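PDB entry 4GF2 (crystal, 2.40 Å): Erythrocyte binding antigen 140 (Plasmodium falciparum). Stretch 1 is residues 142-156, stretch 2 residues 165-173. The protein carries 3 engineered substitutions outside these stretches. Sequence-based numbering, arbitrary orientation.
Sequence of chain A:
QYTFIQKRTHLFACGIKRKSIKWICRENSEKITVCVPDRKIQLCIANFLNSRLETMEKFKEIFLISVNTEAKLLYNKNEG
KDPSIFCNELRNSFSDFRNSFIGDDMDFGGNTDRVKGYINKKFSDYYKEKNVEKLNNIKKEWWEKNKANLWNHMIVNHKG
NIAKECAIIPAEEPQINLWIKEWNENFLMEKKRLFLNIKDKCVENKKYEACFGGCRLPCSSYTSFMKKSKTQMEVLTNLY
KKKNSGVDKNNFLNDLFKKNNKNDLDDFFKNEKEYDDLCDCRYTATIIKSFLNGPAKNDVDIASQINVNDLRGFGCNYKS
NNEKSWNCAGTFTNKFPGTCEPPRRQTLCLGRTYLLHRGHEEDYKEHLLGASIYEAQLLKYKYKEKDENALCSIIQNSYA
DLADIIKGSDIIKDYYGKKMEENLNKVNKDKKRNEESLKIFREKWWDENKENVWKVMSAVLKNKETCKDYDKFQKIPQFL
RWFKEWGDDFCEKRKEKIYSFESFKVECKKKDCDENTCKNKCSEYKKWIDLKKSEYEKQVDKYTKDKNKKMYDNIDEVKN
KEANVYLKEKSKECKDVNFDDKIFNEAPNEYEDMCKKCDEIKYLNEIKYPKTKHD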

# COMPACT_ATOMS: atom_id res chain seq x y z
N TRP A 142 22.07 19.43 -46.87
CA TRP A 142 21.52 20.76 -46.65
C TRP A 142 21.77 21.21 -45.22
O TRP A 142 22.21 22.34 -44.97
CB TRP A 142 20.02 20.78 -46.96
CG TRP A 142 19.41 22.14 -46.84
CD1 TRP A 142 19.21 23.04 -47.84
CD2 TRP A 142 18.93 22.77 -45.64
NE1 TRP A 142 18.63 24.18 -47.35
CE2 TRP A 142 18.45 24.04 -46.00
CE3 TRP A 142 18.87 22.37 -44.30
CZ2 TRP A 142 17.91 24.92 -45.07
CZ3 TRP A 142 18.33 23.25 -43.38
CH2 TRP A 142 17.86 24.51 -43.76
N TRP A 143 21.50 20.33 -44.27
CA TRP A 143 21.76 20.65 -42.87
C TRP A 143 23.23 20.99 -42.68
O TRP A 143 23.57 21.96 -42.00
CB TRP A 143 21.35 19.49 -41.96
CG TRP A 143 21.46 19.86 -40.52
CD1 TRP A 143 22.48 19.55 -39.67
CD2 TRP A 143 20.52 20.62 -39.76
NE1 TRP A 143 22.23 20.07 -38.42
CE2 TRP A 143 21.03 20.74 -38.45
CE3 TRP A 143 19.30 21.23 -40.06
CZ2 TRP A 143 20.36 21.42 -37.45
CZ3 TRP A 143 18.63 21.91 -39.06
CH2 TRP A 143 19.17 22.00 -37.77
N GLU A 144 24.10 20.20 -43.29
CA GLU A 144 25.54 20.41 -43.18
C GLU A 144 25.90 21.86 -43.49
O GLU A 144 26.67 22.49 -42.77
CB GLU A 144 26.30 19.48 -44.12
CG GLU A 144 27.13 18.41 -43.42
CD GLU A 144 28.26 18.99 -42.59
OE1 GLU A 144 29.18 19.61 -43.17
OE2 GLU A 144 28.22 18.84 -41.35
N LYS A 145 25.33 22.39 -44.57
CA LYS A 145 25.70 23.71 -45.05
C LYS A 145 25.02 24.85 -44.30
O LYS A 145 25.52 25.97 -44.29
CB LYS A 145 25.40 23.81 -46.55
CG LYS A 145 26.37 23.00 -47.40
CD LYS A 145 25.70 22.39 -48.62
CE LYS A 145 26.68 21.49 -49.37
NZ LYS A 145 26.06 20.80 -50.54
N ASN A 146 23.91 24.55 -43.64
CA ASN A 146 23.11 25.60 -43.01
C ASN A 146 23.13 25.57 -41.48
O ASN A 146 22.69 26.53 -40.85
CB ASN A 146 21.67 25.51 -43.51
CG ASN A 146 21.53 25.92 -44.95
OD1 ASN A 146 21.42 27.11 -45.26
ND2 ASN A 146 21.54 24.95 -45.85
N LYS A 147 23.64 24.49 -40.90
CA LYS A 147 23.56 24.29 -39.46
C LYS A 147 24.23 25.41 -38.67
O LYS A 147 23.67 25.91 -37.70
CB LYS A 147 24.15 22.94 -39.06
CG LYS A 147 25.64 22.80 -39.33
CD LYS A 147 26.12 21.41 -38.96
CE LYS A 147 27.59 21.22 -39.28
NZ LYS A 147 28.09 19.93 -38.75
N ALA A 148 25.43 25.79 -39.08
CA ALA A 148 26.19 26.82 -38.36
C ALA A 148 25.37 28.10 -38.26
O ALA A 148 25.28 28.71 -37.19
CB ALA A 148 27.50 27.08 -39.05
N ASN A 149 24.78 28.50 -39.37
CA ASN A 149 23.95 29.71 -39.40
C ASN A 149 22.66 29.54 -38.61
O ASN A 149 22.21 30.47 -37.94
CB ASN A 149 23.65 30.10 -40.85
CG ASN A 149 22.69 31.27 -40.94
OD1 ASN A 149 21.70 31.22 -41.68
ND2 ASN A 149 22.97 32.33 -40.19
N LEU A 150 22.07 28.35 -38.67
CA LEU A 150 20.85 28.07 -37.93
C LEU A 150 21.09 28.13 -36.42
O LEU A 150 20.29 28.71 -35.67
CB LEU A 150 20.29 26.70 -38.31
CG LEU A 150 19.61 26.60 -39.68
CD1 LEU A 150 19.33 25.15 -40.04
CD2 LEU A 150 18.33 27.40 -39.70
N TRP A 151 22.18 27.54 -35.96
CA TRP A 151 22.52 27.55 -34.55
C TRP A 151 22.77 28.98 -34.09
O TRP A 151 22.17 29.45 -33.12
CB TRP A 151 23.76 26.70 -34.28
CG TRP A 151 24.33 26.87 -32.91
CD1 TRP A 151 25.52 27.44 -32.59
CD2 TRP A 151 23.73 26.47 -31.67
NE1 TRP A 151 25.71 27.42 -31.23
CE2 TRP A 151 24.62 26.83 -30.64
CE3 TRP A 151 22.52 25.85 -31.34
CZ2 TRP A 151 24.34 26.58 -29.30
CZ3 TRP A 151 22.25 25.60 -30.00
CH2 TRP A 151 23.16 25.97 -29.00
N ASN A 152 23.67 29.67 -34.79
CA ASN A 152 24.00 31.04 -34.44
C ASN A 152 22.77 31.93 -34.31
O ASN A 152 22.68 32.73 -33.38
CB ASN A 152 24.96 31.63 -35.48
CG ASN A 152 26.37 31.11 -35.32
OD1 ASN A 152 26.76 30.67 -34.23
ND2 ASN A 152 27.15 31.17 -36.39
N HIS A 153 21.83 31.78 -35.23
CA HIS A 153 20.64 32.62 -35.22
C HIS A 153 19.67 32.18 -34.13
O HIS A 153 18.92 32.99 -33.58
CB HIS A 153 19.95 32.59 -36.58
CG HIS A 153 18.72 33.44 -36.65
ND1 HIS A 153 18.76 34.81 -36.64
CD2 HIS A 153 17.41 33.10 -36.72
CE1 HIS A 153 17.53 35.29 -36.71
NE2 HIS A 153 16.69 34.27 -36.76
N MET A 154 19.70 30.89 -33.82
CA MET A 154 18.84 30.35 -32.77
C MET A 154 19.17 30.98 -31.41
O MET A 154 18.28 31.24 -30.61
CB MET A 154 18.99 28.83 -32.67
CG MET A 154 18.17 28.22 -31.56
SD MET A 154 18.20 26.42 -31.51
CE MET A 154 16.92 26.12 -30.30
N ILE A 155 20.45 31.22 -31.16
CA ILE A 155 20.86 31.70 -29.85
C ILE A 155 21.25 33.18 -29.85
O ILE A 155 21.66 33.71 -28.82
CB ILE A 155 22.05 30.89 -29.29
CG1 ILE A 155 23.29 31.10 -30.16
CG2 ILE A 155 21.69 29.42 -29.22
CD1 ILE A 155 24.54 30.46 -29.59
N VAL A 156 21.10 33.84 -31.00
CA VAL A 156 21.61 35.20 -31.16
C VAL A 156 21.09 36.18 -30.09
O VAL A 156 21.80 37.08 -29.67
CB VAL A 156 21.30 35.78 -32.55
CG1 VAL A 156 19.81 36.01 -32.72
CG2 VAL A 156 22.08 37.07 -32.77
N GLU A 165 30.42 28.49 -22.80
CA GLU A 165 30.64 27.18 -23.40
C GLU A 165 29.36 26.61 -24.01
O GLU A 165 29.41 25.74 -24.89
CB GLU A 165 31.24 26.19 -22.39
CG GLU A 165 31.02 26.53 -20.92
CD GLU A 165 31.94 27.64 -20.42
OE1 GLU A 165 31.53 28.40 -19.51
OE2 GLU A 165 33.07 27.76 -20.93
N CYS A 166 28.21 27.09 -23.57
CA CYS A 166 26.94 26.62 -24.11
C CYS A 166 26.66 27.19 -25.50
O CYS A 166 25.78 26.69 -26.22
CB CYS A 166 25.78 26.95 -23.17
SG CYS A 166 24.23 26.11 -23.61
N ALA A 167 27.40 28.22 -25.89
CA ALA A 167 27.21 28.86 -27.18
C ALA A 167 27.89 28.08 -28.31
O ALA A 167 27.72 28.41 -29.48
CB ALA A 167 27.73 30.28 -27.14
N ILE A 168 28.67 27.05 -27.96
CA ILE A 168 29.29 26.20 -28.97
C ILE A 168 28.27 25.23 -29.52
O ILE A 168 27.65 24.47 -28.77
CB ILE A 168 30.49 25.41 -28.40
CG1 ILE A 168 31.53 26.34 -27.78
CG2 ILE A 168 31.15 24.57 -29.50
CD1 ILE A 168 32.07 27.38 -28.74
N ILE A 169 28.11 25.24 -30.84
CA ILE A 169 27.16 24.35 -31.51
C ILE A 169 27.28 22.92 -30.98
O ILE A 169 28.39 22.42 -30.81
CB ILE A 169 27.38 24.36 -33.04
CG1 ILE A 169 26.25 23.61 -33.75
CG2 ILE A 169 28.73 23.75 -33.41
CD1 ILE A 169 26.27 23.79 -35.25
N PRO A 170 26.14 22.27 -30.70
CA PRO A 170 26.15 20.92 -30.15
C PRO A 170 26.74 19.89 -31.11
O PRO A 170 26.47 19.96 -32.31
CB PRO A 170 24.67 20.62 -29.91
CG PRO A 170 23.99 21.94 -29.90
CD PRO A 170 24.77 22.80 -30.83
N ALA A 171 27.53 18.96 -30.60
CA ALA A 171 28.03 17.87 -31.41
C ALA A 171 26.85 17.04 -31.90
O ALA A 171 25.82 16.96 -31.24
CB ALA A 171 29.00 17.00 -30.61
N GLU A 172 27.02 16.44 -33.07
CA GLU A 172 25.98 15.62 -33.67
C GLU A 172 26.01 14.20 -33.10
O GLU A 172 27.05 13.56 -33.07
CB GLU A 172 26.17 15.58 -35.19
CG GLU A 172 25.99 16.95 -35.83
CD GLU A 172 26.39 16.98 -37.29
OE1 GLU A 172 26.91 15.96 -37.79
OE2 GLU A 172 26.17 18.03 -37.94
N GLU A 173 24.85 13.74 -32.63
CA GLU A 173 24.71 12.40 -32.08
C GLU A 173 23.33 11.85 -32.41
O GLU A 173 22.40 12.62 -32.63
CB GLU A 173 24.86 12.43 -30.56
CG GLU A 173 26.08 13.13 -30.01
CD GLU A 173 26.17 13.01 -28.50
OE1 GLU A 173 26.50 14.01 -27.83
OE2 GLU A 173 25.90 11.91 -27.98
O HOH W 1 24.43 19.80 -36.45
O HOH W 2 26.17 17.56 -40.57

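This is a contact of a helix packed against a short 3-10 segment and the loop that follows it, built on one buried tryptophan, W151, which is hydrogen-bonded at its edge and packed on a face, with a lysine-centred polar cluster about one helical turn away.

W151 gives up more surface to the other stretch than any other residue of the helix, and it uses its ring in two ways. At the edge, near the ring plane, NE1 of W151 donates to the carbonyl O of A167 at 2.8 Å with an N-H...O angle of 166°, close to straight. That bond pays for burying the one polar atom of the indole, and its acceptor is a backbone atom, so the bond asks nothing of the A167 side chain. The carbonyl O of C166 also lies at the edge, 3.4 Å from CZ2 of W151. NE1 of W151 comes within 3.3 Å of the backbone N of I169 as well, but both are donors, so this is proximity without a bond.

Over one face of the same ring the chain lays down two consecutive residues. CA of I169 sits 3.6 Å from the centroid of the five-membered ring of W151, and CD of P170 stands 3.7 Å from the centroid of the six-membered ring, only 6° off the normal. Both are CH-pi contacts, and each half of the indole receives one. The extended backbone at I169 and P170 suits this arrangement, carrying the chain across the ring. The side chain of I169 reaches on along the helix, its CD1 4.2 Å from CG of K147. Toward the other end, I155 adds a smaller apolar contact, CD1 to CB of A167 at 4.0 Å.

The polar end follows a different rule. K147, with chi1 p and the rest of its chain t, extends NZ to OE2 of E172 at 2.8 Å, a salt bridge across the contact, and to OE2 of E144 at 2.8 Å, a second one within the helix. One ammonium thus holds two carboxylates whose OE2 atoms, on E144 and E172, are 4.1 Å apart, a like-charge approach that the lysine offsets. Water 2 helps, donating to OE2 of E144 at 2.5 Å and to OE2 of E172 at 2.7 Å. Water 1 accepts from NE1 of W143 at 3.0 Å and donates to OE2 of E172 at 2.9 Å, so W143 is linked to E172 through a water, where W151 bonds directly to a carbonyl of the other stretch.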